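Local coordinates for dextranase (Pseudarthrobacter oxydans, PDB 6NZS), which hydrolyses internal alpha-1,6-glucosidic linkages within dextran chains, as an endo-acting member of glycoside hydrolase family 49, at residues W13-A18 against P234-M239; Q126-D129 against V133-K136; M187-P192 against K359-W364; E228-K233 against A245-N250; K441-N446 against V519-R524. All blocks are in the same frame, centred on the assembly; numbering follows the deposited sequence.

Contact 1: W13-A18 against P234-M239; sequences WWHDNA and PGTYSM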
# COMPACT_ATOMS: atom_id res chain seq x y z
N TRP A 13 13.29 16.09 11.45
CA TRP A 13 13.20 17.34 10.71
C TRP A 13 11.84 17.98 10.94
O TRP A 13 10.92 17.37 11.50
CB TRP A 13 13.46 17.15 9.21
CG TRP A 13 12.58 16.12 8.59
CD1 TRP A 13 11.33 16.31 8.05
CD2 TRP A 13 12.86 14.72 8.44
NE1 TRP A 13 10.83 15.13 7.58
CE2 TRP A 13 11.75 14.13 7.80
CE3 TRP A 13 13.96 13.90 8.78
CZ2 TRP A 13 11.70 12.77 7.49
CZ3 TRP A 13 13.90 12.55 8.49
CH2 TRP A 13 12.77 11.99 7.85
N TRP A 14 11.73 19.23 10.49
CA TRP A 14 10.51 20.01 10.64
C TRP A 14 10.23 20.70 9.31
O TRP A 14 11.03 20.65 8.38
CB TRP A 14 10.67 21.04 11.76
CG TRP A 14 9.38 21.56 12.28
CD1 TRP A 14 8.85 22.80 12.09
CD2 TRP A 14 8.44 20.85 13.10
NE1 TRP A 14 7.64 22.91 12.72
CE2 TRP A 14 7.37 21.72 13.35
CE3 TRP A 14 8.41 19.56 13.64
CZ2 TRP A 14 6.26 21.35 14.13
CZ3 TRP A 14 7.32 19.19 14.42
CH2 TRP A 14 6.26 20.09 14.64
N HIS A 15 9.06 21.35 9.23
CA HIS A 15 8.73 22.23 8.11
C HIS A 15 8.22 23.54 8.69
O HIS A 15 7.15 23.57 9.31
CB HIS A 15 7.66 21.59 7.22
CG HIS A 15 8.13 20.37 6.50
ND1 HIS A 15 8.85 20.43 5.32
CD2 HIS A 15 8.01 19.06 6.80
CE1 HIS A 15 9.13 19.20 4.92
NE2 HIS A 15 8.65 18.35 5.81
N ASP A 16 8.98 24.62 8.48
CA ASP A 16 8.57 25.91 9.03
C ASP A 16 7.36 26.48 8.30
O ASP A 16 6.72 27.40 8.82
CB ASP A 16 9.74 26.90 9.02
CG ASP A 16 10.82 26.54 10.02
OD1 ASP A 16 10.56 25.75 10.95
OD2 ASP A 16 11.95 27.06 9.88
N ASN A 17 7.06 25.96 7.11
CA ASN A 17 5.88 26.32 6.34
C ASN A 17 4.69 25.40 6.61
O ASN A 17 3.78 25.32 5.78
CB ASN A 17 6.22 26.34 4.85
CG ASN A 17 6.73 25.00 4.35
OD1 ASN A 17 7.43 24.28 5.07
ND2 ASN A 17 6.40 24.66 3.12
N ALA A 18 4.69 24.71 7.75
CA ALA A 18 3.59 23.83 8.10
C ALA A 18 2.33 24.62 8.43
O ALA A 18 2.39 25.75 8.94
CB ALA A 18 3.96 22.98 9.31
N PRO A 234 16.14 19.30 1.65
CA PRO A 234 14.98 19.53 2.53
C PRO A 234 14.32 20.86 2.18
O PRO A 234 15.00 21.86 1.92
CB PRO A 234 15.59 19.53 3.93
CG PRO A 234 16.81 18.69 3.80
CD PRO A 234 17.36 18.97 2.42
N GLY A 235 13.00 20.86 2.18
CA GLY A 235 12.23 22.00 1.73
C GLY A 235 10.96 21.53 1.06
O GLY A 235 10.65 20.34 1.04
N THR A 236 10.22 22.48 0.51
CA THR A 236 8.95 22.20 -0.15
C THR A 236 8.99 22.65 -1.60
O THR A 236 9.48 23.75 -1.91
CB THR A 236 7.78 22.89 0.58
OG1 THR A 236 7.71 22.39 1.92
CG2 THR A 236 6.45 22.65 -0.14
N TYR A 237 8.46 21.81 -2.49
CA TYR A 237 8.50 22.02 -3.93
C TYR A 237 7.14 21.69 -4.52
O TYR A 237 6.45 20.78 -4.05
CB TYR A 237 9.58 21.13 -4.58
CG TYR A 237 10.91 21.20 -3.87
CD1 TYR A 237 11.18 20.41 -2.75
CD2 TYR A 237 11.92 22.05 -4.32
CE1 TYR A 237 12.40 20.49 -2.09
CE2 TYR A 237 13.14 22.12 -3.68
CZ TYR A 237 13.38 21.34 -2.57
OH TYR A 237 14.60 21.43 -1.94
N SER A 238 6.74 22.43 -5.56
CA SER A 238 5.39 22.33 -6.12
C SER A 238 5.46 22.25 -7.64
O SER A 238 5.97 23.17 -8.29
CB SER A 238 4.56 23.55 -5.71
OG SER A 238 3.33 23.57 -6.42
N MET A 239 4.92 21.17 -8.21
CA MET A 239 4.80 21.05 -9.66
C MET A 239 3.50 21.63 -10.19
O MET A 239 3.41 21.92 -11.39
CB MET A 239 4.91 19.58 -10.10
CG MET A 239 6.31 18.98 -9.96
SD MET A 239 6.45 17.39 -10.80
CE MET A 239 7.85 16.67 -9.93
O HOH W 1 9.52 22.79 3.96
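Asn17 and Thr236 reach each other through their first torsions: chi1 of 59° sets the amide of Asn17 between its own backbone N and carbonyl carbon, and chi1 of -61° in Thr236 sets OG1 opposite its carbonyl carbon, facing the Asn17 amide. The pair illustrates how an Ig-like N-terminal domain docks on a parallel beta-helix, since 13-18 is a loop of the former and 235-238 is a strand in an early turn of the latter. A type I turn from His15 to Ala18, closed by Ala18 N to His15 O, carries the amide to Thr236. Asn17 ND2 donates to Thr236 OG1 over 2.9 Å, nearly straight at 166° and close to the amide plane. The same nitrogen also donates to Asp29 O, which fixes the flip of the amide. A leucine in place of Asn17 would probably leave Thr236 OG1 and Asp29 O without this donor and water 1 without the oxygen it donates to. His15 joins indirectly. His15 ND1 is 4.1 Å from Thr236 OG1, too far for a direct bond, and its NE2 is engaged by Tyr56 OH, a residue whose ring it also meets. A water bridges the three side chains, lying in the imidazole plane 2.8 Å from His15 ND1, 2.8 Å from Thr236 OG1, and donating to Asn17 OD1 at 2.8 Å.

Contact 2: Q126-D129 against V133-K136; sequences QLVD and VKIK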
# COMPACT_ATOMS: atom_id res chain seq x y z
N GLN A 126 5.04 2.79 27.75
CA GLN A 126 4.91 3.39 29.08
C GLN A 126 3.97 4.58 28.99
O GLN A 126 4.07 5.40 28.07
CB GLN A 126 6.27 3.89 29.58
CG GLN A 126 7.34 2.81 29.67
CD GLN A 126 8.58 3.29 30.39
OE1 GLN A 126 8.71 4.47 30.71
NE2 GLN A 126 9.52 2.38 30.61
N LEU A 127 3.07 4.71 29.96
CA LEU A 127 2.16 5.85 29.99
C LEU A 127 2.85 6.99 30.74
O LEU A 127 3.07 6.91 31.96
CB LEU A 127 0.84 5.48 30.65
CG LEU A 127 -0.15 6.64 30.59
CD1 LEU A 127 -0.79 6.72 29.22
CD2 LEU A 127 -1.21 6.52 31.66
N VAL A 128 3.20 8.05 30.02
CA VAL A 128 3.79 9.23 30.65
C VAL A 128 2.74 10.01 31.41
O VAL A 128 2.88 10.28 32.61
CB VAL A 128 4.49 10.10 29.59
CG1 VAL A 128 5.07 11.36 30.24
CG2 VAL A 128 5.57 9.31 28.85
N ASP A 129 1.67 10.39 30.72
CA ASP A 129 0.54 11.09 31.33
C ASP A 129 -0.69 10.78 30.50
O ASP A 129 -0.64 9.98 29.56
CB ASP A 129 0.83 12.59 31.49
CG ASP A 129 1.32 13.23 30.21
OD1 ASP A 129 0.71 12.99 29.15
OD2 ASP A 129 2.35 13.94 30.26
N VAL A 133 1.97 8.53 25.40
CA VAL A 133 2.59 7.22 25.58
C VAL A 133 4.01 7.29 25.05
O VAL A 133 4.31 8.04 24.11
CB VAL A 133 1.76 6.14 24.85
CG1 VAL A 133 1.78 6.36 23.32
CG2 VAL A 133 2.24 4.74 25.19
N LYS A 134 4.90 6.51 25.66
CA LYS A 134 6.27 6.34 25.21
C LYS A 134 6.42 4.91 24.70
O LYS A 134 6.06 3.97 25.41
CB LYS A 134 7.26 6.60 26.36
CG LYS A 134 8.67 7.01 25.93
CD LYS A 134 9.61 7.18 27.14
CE LYS A 134 9.18 8.36 27.99
NZ LYS A 134 9.60 9.67 27.41
N ILE A 135 6.94 4.76 23.48
CA ILE A 135 7.08 3.46 22.82
C ILE A 135 8.56 3.23 22.54
O ILE A 135 9.22 4.08 21.93
CB ILE A 135 6.29 3.43 21.50
CG1 ILE A 135 4.82 3.74 21.75
CG2 ILE A 135 6.45 2.09 20.79
CD1 ILE A 135 4.09 4.19 20.50
N LYS A 136 9.07 2.06 22.93
CA LYS A 136 10.46 1.73 22.65
C LYS A 136 10.52 1.00 21.32
O LYS A 136 9.99 -0.11 21.18
CB LYS A 136 11.07 0.87 23.75
CG LYS A 136 12.56 0.64 23.54
CD LYS A 136 13.13 -0.24 24.63
CE LYS A 136 14.00 0.55 25.58
NZ LYS A 136 15.32 -0.11 25.73
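Two backbone hydrogen bonds join Gln126 to Lys134 and define them as an antiparallel hydrogen-bonded pair. Lys134 N donates to Gln126 O at 2.8 Å, with an almost linear N-H...O angle of 171°. In return Gln126 N donates to Lys134 O, also at 2.8 Å, and in both bonds the donor lies in the carbonyl plane. Gln126 O has a second neighbour: the CA-H of Val133 approaches it at 3.4 Å from CA, a weaker contact of the kind that often supplements the main bond in antiparallel pairing. The CG2 methyl of Val133 sits 3.5 Å from the same Gln126 O. Leu127 and Val133 form the adjoining non-hydrogen-bonded pair. These strands make a tight beta hairpin in the Ig-like domain, and just before the turn Val128 and Asp129 both stand opposite Thr132, a classic beta bulge that puts one extra residue into the first strand. The strands run at 148° to each other. Apolar contact is made on the face shared by Gln126 and Lys134, where Val128 also leans in. Val128 CG2 lies 3.8 Å from Lys134 CE and 4.0 Å from Lys134 CB, so the methyl rests against both ends of the lysine's aliphatic chain. That chain leaves with CG opposite the backbone N (chi1 -156°) and then bends at chi3 and chi4, folding CE back toward the valine. As for charge, Lys134 NZ is claimed by Asp99 of strand 96-102, the strand that pairs with 132-137 along its other edge, while Gln126 NE2 bonds to Glu124 OE1.

Contact 3: M187-P192 against K359-W364; sequences MIFAEP and KQVGSW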
# COMPACT_ATOMS: atom_id res chain seq x y z
N MET A 187 0.77 6.75 11.60
CA MET A 187 1.82 5.82 11.22
C MET A 187 3.17 6.38 11.63
O MET A 187 3.42 7.58 11.53
CB MET A 187 1.81 5.63 9.70
CG MET A 187 1.46 4.23 9.27
SD MET A 187 -0.15 3.72 9.85
CE MET A 187 -1.17 5.00 9.10
N ILE A 188 4.04 5.50 12.11
CA ILE A 188 5.44 5.83 12.37
C ILE A 188 6.30 5.03 11.41
O ILE A 188 6.18 3.79 11.33
CB ILE A 188 5.85 5.56 13.82
CG1 ILE A 188 5.04 6.44 14.78
CG2 ILE A 188 7.36 5.79 14.01
CD1 ILE A 188 5.28 6.15 16.25
N PHE A 189 7.16 5.72 10.67
CA PHE A 189 8.11 5.08 9.78
C PHE A 189 9.49 5.34 10.39
O PHE A 189 10.09 6.40 10.17
CB PHE A 189 8.01 5.68 8.37
CG PHE A 189 6.65 5.55 7.72
CD1 PHE A 189 5.77 4.51 8.07
CD2 PHE A 189 6.26 6.45 6.75
CE1 PHE A 189 4.53 4.41 7.44
CE2 PHE A 189 5.03 6.34 6.12
CZ PHE A 189 4.16 5.32 6.47
N ALA A 190 9.96 4.39 11.20
CA ALA A 190 11.26 4.45 11.85
C ALA A 190 12.24 3.78 10.90
O ALA A 190 12.28 2.55 10.81
CB ALA A 190 11.21 3.73 13.19
N GLU A 191 13.00 4.58 10.17
CA GLU A 191 13.77 4.09 9.05
C GLU A 191 15.26 4.07 9.39
O GLU A 191 15.75 4.93 10.11
CB GLU A 191 13.55 4.98 7.82
CG GLU A 191 12.09 5.06 7.38
CD GLU A 191 11.50 3.72 7.08
OE1 GLU A 191 11.90 3.14 6.07
OE2 GLU A 191 10.62 3.24 7.84
N PRO A 192 16.00 3.09 8.87
CA PRO A 192 17.41 2.97 9.25
C PRO A 192 18.26 4.11 8.68
O PRO A 192 18.16 4.45 7.50
CB PRO A 192 17.82 1.62 8.66
CG PRO A 192 16.86 1.38 7.55
CD PRO A 192 15.56 2.00 7.98
N LYS A 359 6.98 3.57 1.00
CA LYS A 359 5.67 3.68 1.62
C LYS A 359 4.69 4.39 0.70
O LYS A 359 5.06 5.31 -0.03
CB LYS A 359 5.70 4.44 2.95
CG LYS A 359 6.75 3.95 3.95
CD LYS A 359 8.06 4.75 3.78
CE LYS A 359 9.19 4.13 4.53
NZ LYS A 359 10.38 4.99 4.36
N GLN A 360 3.43 3.96 0.77
CA GLN A 360 2.33 4.63 0.09
C GLN A 360 1.27 4.97 1.13
O GLN A 360 0.83 4.09 1.87
CB GLN A 360 1.76 3.73 -1.00
CG GLN A 360 0.64 4.33 -1.82
CD GLN A 360 0.15 3.37 -2.89
OE1 GLN A 360 0.91 2.53 -3.41
NE2 GLN A 360 -1.11 3.47 -3.23
N VAL A 361 0.90 6.25 1.22
CA VAL A 361 -0.03 6.75 2.23
C VAL A 361 -1.10 7.61 1.57
O VAL A 361 -0.90 8.16 0.48
CB VAL A 361 0.66 7.56 3.35
CG1 VAL A 361 1.69 6.71 4.07
CG2 VAL A 361 1.33 8.81 2.79
N GLY A 362 -2.24 7.75 2.24
CA GLY A 362 -3.27 8.64 1.73
C GLY A 362 -3.90 8.21 0.43
O GLY A 362 -4.19 9.05 -0.44
N SER A 363 -4.17 6.91 0.27
CA SER A 363 -4.72 6.37 -0.97
C SER A 363 -6.25 6.35 -0.90
O SER A 363 -6.90 5.30 -0.84
CB SER A 363 -4.14 4.99 -1.24
OG SER A 363 -2.75 5.07 -1.49
N TRP A 364 -6.84 7.55 -0.93
CA TRP A 364 -8.27 7.68 -0.70
C TRP A 364 -9.12 7.30 -1.91
O TRP A 364 -10.18 6.69 -1.74
CB TRP A 364 -8.59 9.11 -0.27
CG TRP A 364 -7.75 9.58 0.88
CD1 TRP A 364 -6.71 10.47 0.84
CD2 TRP A 364 -7.87 9.17 2.25
NE1 TRP A 364 -6.19 10.65 2.09
CE2 TRP A 364 -6.88 9.87 2.98
CE3 TRP A 364 -8.72 8.30 2.93
CZ2 TRP A 364 -6.71 9.71 4.36
CZ3 TRP A 364 -8.56 8.13 4.30
CH2 TRP A 364 -7.56 8.84 5.00
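Phe189 offers one face of its ring to the aliphatic part of Lys359. Lys359 CG stands over the ring centre, 3.7 Å from the centroid and 14° off the normal, a well-centred CH-pi contact. Lys359 CB and CD rest on the same side near CE2 and CD2, so the lysine chain lies along the ring. The ring edge is used as well: Phe189 CZ meets the CG1 methyl of Val361 at 3.7 Å, with that methyl close to the ring plane. An alanine in place of Phe189 would probably open a gap beside Val361 and leave Lys359 CB, CG and CD without the face they rest on. Two residues on, Glu191 comes from the opposite direction to Lys359. A bend at chi2 of the lysine (92°) turns the chain along the ring, so that CE and NZ run on to the glutamate, and NZ reaches Glu191 OE1 at 2.9 Å in a salt bridge whose hydrogen-bond geometry is weak. The buried ammonium also donates to the backbone oxygens of Asn357 and Gly331. The carboxylate is gripped at both oxygens, OE1 by Asn357 ND2 and OE2 by Arg145, which would be expected to stabilise its negative charge. The strand axes are 10.7 Å apart, so the sheets pack through side chains and do not pair. Such packing of the N-terminal beta-sandwich domain on the wall of the right-handed parallel beta-helix is characteristic of the family 49 architecture.

Contact 4: E228-K233 against A245-N250; sequences EIIYFK and AVLPPN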
# COMPACT_ATOMS: atom_id res chain seq x y z
N GLU A 228 22.58 14.77 -14.60
CA GLU A 228 22.27 13.35 -14.47
C GLU A 228 21.40 13.04 -13.26
O GLU A 228 20.74 12.00 -13.24
CB GLU A 228 23.57 12.55 -14.32
CG GLU A 228 24.46 12.53 -15.56
CD GLU A 228 25.77 11.85 -15.27
OE1 GLU A 228 26.67 12.50 -14.69
OE2 GLU A 228 25.91 10.65 -15.59
N ILE A 229 21.41 13.91 -12.25
CA ILE A 229 20.77 13.65 -10.97
C ILE A 229 19.98 14.88 -10.58
O ILE A 229 20.49 16.01 -10.68
CB ILE A 229 21.83 13.35 -9.89
CG1 ILE A 229 22.67 12.13 -10.27
CG2 ILE A 229 21.19 13.19 -8.51
CD1 ILE A 229 23.98 12.04 -9.52
N ILE A 230 18.74 14.68 -10.14
CA ILE A 230 17.93 15.75 -9.57
C ILE A 230 17.84 15.49 -8.08
O ILE A 230 17.33 14.44 -7.66
CB ILE A 230 16.55 15.84 -10.23
CG1 ILE A 230 16.68 16.03 -11.74
CG2 ILE A 230 15.75 16.98 -9.61
CD1 ILE A 230 15.38 15.89 -12.50
N TYR A 231 18.35 16.43 -7.28
CA TYR A 231 18.53 16.26 -5.84
C TYR A 231 17.67 17.31 -5.15
O TYR A 231 17.95 18.51 -5.25
CB TYR A 231 20.00 16.47 -5.52
CG TYR A 231 20.44 16.19 -4.09
CD1 TYR A 231 19.92 16.90 -3.01
CD2 TYR A 231 21.43 15.25 -3.83
CE1 TYR A 231 20.34 16.65 -1.72
CE2 TYR A 231 21.86 15.00 -2.55
CZ TYR A 231 21.31 15.70 -1.50
OH TYR A 231 21.74 15.45 -0.21
N PHE A 232 16.63 16.86 -4.45
CA PHE A 232 15.75 17.76 -3.70
C PHE A 232 16.25 17.85 -2.27
O PHE A 232 16.13 16.89 -1.50
CB PHE A 232 14.30 17.28 -3.73
CG PHE A 232 13.63 17.43 -5.07
CD1 PHE A 232 13.71 16.43 -6.02
CD2 PHE A 232 12.90 18.58 -5.36
CE1 PHE A 232 13.09 16.56 -7.25
CE2 PHE A 232 12.26 18.72 -6.59
CZ PHE A 232 12.36 17.71 -7.53
N LYS A 233 16.82 18.99 -1.91
CA LYS A 233 17.23 19.24 -0.54
C LYS A 233 15.99 19.37 0.33
O LYS A 233 14.87 19.53 -0.18
CB LYS A 233 18.07 20.52 -0.48
CG LYS A 233 19.45 20.38 -1.11
CD LYS A 233 20.33 21.58 -0.84
CE LYS A 233 19.88 22.80 -1.62
NZ LYS A 233 20.75 23.98 -1.35
N ALA A 245 6.71 15.95 -14.03
CA ALA A 245 8.06 15.97 -14.59
C ALA A 245 8.24 14.79 -15.54
O ALA A 245 8.24 13.63 -15.11
CB ALA A 245 9.08 15.93 -13.46
N VAL A 246 8.39 15.09 -16.82
CA VAL A 246 8.69 14.09 -17.84
C VAL A 246 10.17 14.26 -18.16
O VAL A 246 10.57 15.23 -18.81
CB VAL A 246 7.80 14.27 -19.08
CG1 VAL A 246 8.13 13.23 -20.14
CG2 VAL A 246 6.32 14.20 -18.68
N LEU A 247 10.99 13.33 -17.67
CA LEU A 247 12.42 13.53 -17.50
C LEU A 247 13.19 13.21 -18.78
O LEU A 247 12.86 12.24 -19.48
CB LEU A 247 12.95 12.68 -16.35
CG LEU A 247 12.35 13.03 -14.98
CD1 LEU A 247 12.80 12.05 -13.91
CD2 LEU A 247 12.69 14.45 -14.58
N PRO A 248 14.22 14.01 -19.03
CA PRO A 248 15.04 13.83 -20.24
C PRO A 248 15.99 12.65 -20.10
O PRO A 248 16.19 12.12 -18.99
CB PRO A 248 15.81 15.15 -20.34
CG PRO A 248 15.90 15.64 -18.93
CD PRO A 248 14.61 15.20 -18.27
N PRO A 249 16.61 12.21 -21.20
CA PRO A 249 17.33 10.92 -21.17
C PRO A 249 18.57 10.93 -20.29
O PRO A 249 19.03 9.86 -19.88
CB PRO A 249 17.69 10.68 -22.64
CG PRO A 249 17.58 12.01 -23.29
CD PRO A 249 16.53 12.77 -22.56
N ASN A 250 19.11 12.11 -19.97
CA ASN A 250 20.30 12.21 -19.13
C ASN A 250 20.03 11.88 -17.67
O ASN A 250 20.97 11.53 -16.95
CB ASN A 250 20.86 13.63 -19.27
CG ASN A 250 19.76 14.69 -19.41
OD1 ASN A 250 19.20 14.88 -20.51
ND2 ASN A 250 19.45 15.39 -18.31
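Ile230 and Leu247 meet through terminal methyls, Ile230 CD1 lying 3.7 Å from Leu247 CD2. The two chains present these methyls differently: in Ile230 CG1 lies opposite the carbonyl carbon and the extended chi2 of 170° carries CD1 toward Leu247, whereas Leu247 makes contact with its CD2 branch while CD1 takes the extended position. The two chains come together at a slant, and Ile230 CA and Leu247 CA are 9.9 Å apart. That spacing reflects the fold. The strands 229-232 and 245-247 belong to different faces of a right-handed parallel beta-helix, and the hydrophobic side chains they turn inward fill the core of an early coil. Phe266 and Phe268 of strand 266-268 and Val254 of strand 253-256 pack on Leu247 from the next coil. At the other end of the contact, Glu228 and Asn250 touch by backbone. Glu228 CA approaches Asn250 O at 3.3 Å with an angle of 153° at the hydrogen, a CA-H...O contact, and CB and CG of the glutamate lie a little farther from the same oxygen. The carboxylate of Glu228, at the end of an extended chain, is carried on toward Lys252, with which it makes a long, weak ion pair. Asn250 has a first torsion of 36°, which swings its amide back so that ND2 can donate to the backbone oxygens of Glu227 and Val225.

Contact 5: K441-N446 against V519-R524; sequences KDVKYN and VSHLKR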
# COMPACT_ATOMS: atom_id res chain seq x y z
N LYS A 441 -21.61 -6.35 0.15
CA LYS A 441 -22.71 -7.26 0.43
C LYS A 441 -22.84 -8.31 -0.66
O LYS A 441 -23.08 -9.49 -0.38
CB LYS A 441 -23.99 -6.43 0.54
CG LYS A 441 -25.32 -7.17 0.60
CD LYS A 441 -26.44 -6.13 0.63
CE LYS A 441 -27.81 -6.72 0.34
NZ LYS A 441 -28.88 -5.68 0.39
N ASP A 442 -22.68 -7.91 -1.92
CA ASP A 442 -22.73 -8.87 -3.01
C ASP A 442 -21.38 -9.56 -3.14
O ASP A 442 -20.37 -9.10 -2.60
CB ASP A 442 -23.17 -8.21 -4.33
CG ASP A 442 -22.30 -7.03 -4.74
OD1 ASP A 442 -21.78 -6.31 -3.88
OD2 ASP A 442 -22.15 -6.80 -5.97
N VAL A 443 -21.36 -10.68 -3.87
CA VAL A 443 -20.15 -11.48 -4.04
C VAL A 443 -19.40 -10.92 -5.25
O VAL A 443 -19.65 -11.30 -6.39
CB VAL A 443 -20.46 -12.97 -4.16
CG1 VAL A 443 -19.19 -13.77 -4.42
CG2 VAL A 443 -21.18 -13.48 -2.90
N LYS A 444 -18.47 -10.01 -4.99
CA LYS A 444 -17.68 -9.38 -6.06
C LYS A 444 -16.52 -10.27 -6.49
O LYS A 444 -16.01 -11.09 -5.72
CB LYS A 444 -17.12 -8.04 -5.59
CG LYS A 444 -18.18 -7.04 -5.17
CD LYS A 444 -18.37 -6.00 -6.23
CE LYS A 444 -19.30 -4.90 -5.76
NZ LYS A 444 -20.33 -4.65 -6.80
N TYR A 445 -16.10 -10.10 -7.74
CA TYR A 445 -15.03 -10.93 -8.28
C TYR A 445 -13.64 -10.46 -7.85
O TYR A 445 -12.70 -11.26 -7.91
CB TYR A 445 -15.06 -10.94 -9.82
CG TYR A 445 -16.33 -11.44 -10.45
CD1 TYR A 445 -16.52 -12.80 -10.69
CD2 TYR A 445 -17.34 -10.56 -10.82
CE1 TYR A 445 -17.70 -13.27 -11.28
CE2 TYR A 445 -18.51 -11.01 -11.41
CZ TYR A 445 -18.68 -12.36 -11.64
OH TYR A 445 -19.85 -12.81 -12.23
N ASN A 446 -13.49 -9.21 -7.45
CA ASN A 446 -12.18 -8.61 -7.17
C ASN A 446 -12.13 -8.13 -5.72
O ASN A 446 -12.12 -6.93 -5.44
CB ASN A 446 -11.85 -7.46 -8.16
CG ASN A 446 -12.83 -6.30 -8.07
OD1 ASN A 446 -14.04 -6.49 -7.92
ND2 ASN A 446 -12.30 -5.08 -8.16
N VAL A 519 -17.82 -15.83 1.27
CA VAL A 519 -17.39 -17.10 0.69
C VAL A 519 -16.05 -16.95 -0.02
O VAL A 519 -15.73 -15.91 -0.59
CB VAL A 519 -18.48 -17.60 -0.28
CG1 VAL A 519 -18.56 -16.71 -1.52
CG2 VAL A 519 -18.24 -19.05 -0.68
N SER A 520 -15.26 -18.01 0.04
CA SER A 520 -14.07 -18.15 -0.78
C SER A 520 -14.40 -19.03 -1.99
O SER A 520 -15.17 -19.99 -1.87
CB SER A 520 -12.93 -18.77 0.03
OG SER A 520 -12.35 -17.80 0.89
N HIS A 521 -13.82 -18.69 -3.15
CA HIS A 521 -14.16 -19.32 -4.43
C HIS A 521 -12.91 -19.87 -5.11
O HIS A 521 -11.81 -19.34 -4.97
CB HIS A 521 -14.80 -18.32 -5.39
CG HIS A 521 -16.27 -18.13 -5.20
ND1 HIS A 521 -16.98 -17.11 -5.80
CD2 HIS A 521 -17.17 -18.83 -4.46
CE1 HIS A 521 -18.25 -17.20 -5.45
NE2 HIS A 521 -18.39 -18.23 -4.64
N LEU A 522 -13.12 -20.93 -5.90
CA LEU A 522 -12.09 -21.51 -6.76
C LEU A 522 -12.82 -22.06 -7.97
O LEU A 522 -13.54 -23.07 -7.85
CB LEU A 522 -11.34 -22.61 -6.03
CG LEU A 522 -10.22 -23.31 -6.81
CD1 LEU A 522 -9.08 -22.34 -7.15
CD2 LEU A 522 -9.69 -24.47 -6.01
N LYS A 523 -12.67 -21.41 -9.13
CA LYS A 523 -13.46 -21.73 -10.31
C LYS A 523 -12.56 -21.74 -11.53
O LYS A 523 -11.64 -20.93 -11.64
CB LYS A 523 -14.55 -20.67 -10.53
CG LYS A 523 -15.57 -20.56 -9.38
CD LYS A 523 -16.71 -19.62 -9.73
CE LYS A 523 -17.73 -19.56 -8.61
NZ LYS A 523 -18.52 -20.83 -8.53
N ARG A 524 -12.84 -22.67 -12.45
CA ARG A 524 -12.09 -22.80 -13.70
C ARG A 524 -12.91 -22.19 -14.83
O ARG A 524 -14.00 -22.67 -15.14
CB ARG A 524 -11.80 -24.27 -13.99
CG ARG A 524 -11.01 -24.97 -12.90
CD ARG A 524 -10.53 -26.35 -13.30
NE ARG A 524 -11.62 -27.31 -13.45
CZ ARG A 524 -11.80 -28.10 -14.51
NH1 ARG A 524 -10.97 -28.03 -15.54
NH2 ARG A 524 -12.81 -28.94 -14.54
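Val443 makes the apolar contact with a single methyl. Its CG1 reaches His521 CE1 at 3.7 Å, approaching the imidazole obliquely, and also lies 4.2 Å from Val519 CG1, the side chains of the two valines crossing at about a right angle. This methyl is placed opposite the backbone N of Val443 (chi1 176°), which points it at the junction of the two residues beyond; the chi1 of 69° in Val519 likewise brings CG1 forward to meet it. The area buried is small, and the contact lies near the C-terminal end of the right-handed parallel beta-helix: 521-524 is the outermost strand of a parallel sheet, and 441-446 is the loop leading to strand 450-452, two places inward. Strand 489-493 runs between strands 450-452 and 521-524. One polar bridge from that middle strand links both segments, for Arg490 donates through NE to Val519 O and through NH1 to Lys444 O, and its side chain also touches Val443 and His521. Hydrogen bonding orients the imidazole, whose ND1 pairs with Tyr492 OH. One face of the His521 ring is covered from its own strand, where Lys523 CE sits 3.8 Å above the plane of the ring and over its centre, the lysine's NZ going on to a salt bridge with Asp575. Charge also organises the loop itself. Lys444 NZ bonds to Asp442 OD2 at 2.9 Å on the syn lone pair, linking the residues that flank Val443, and Asp442 OD1 is bonded to Ser165 OG.

In the fold
The contacts trace the two-domain plan of the enzyme. Contact 2 lies wholly within the N-terminal Ig-like domain, contacts 4 and 5 within the beta-helix, and contacts 1 and 3 tie the one to the other. The two ties, with centres about 17 Å apart, alternate along the chain and hold the sandwich against separate coils of the beta-helix. Contact 2 falls between the two segments of contact 1 in sequence, its centre about 22 Å from that of contact 3. Contact 4 adjoins contact 1: strands 229-232, 235-238 and 245-247 follow as one coil, and Tyr237 packs on Phe232. Contact 5 comes last, its centre about 44 Å from that of contact 4, so the two lie far apart along the solenoid.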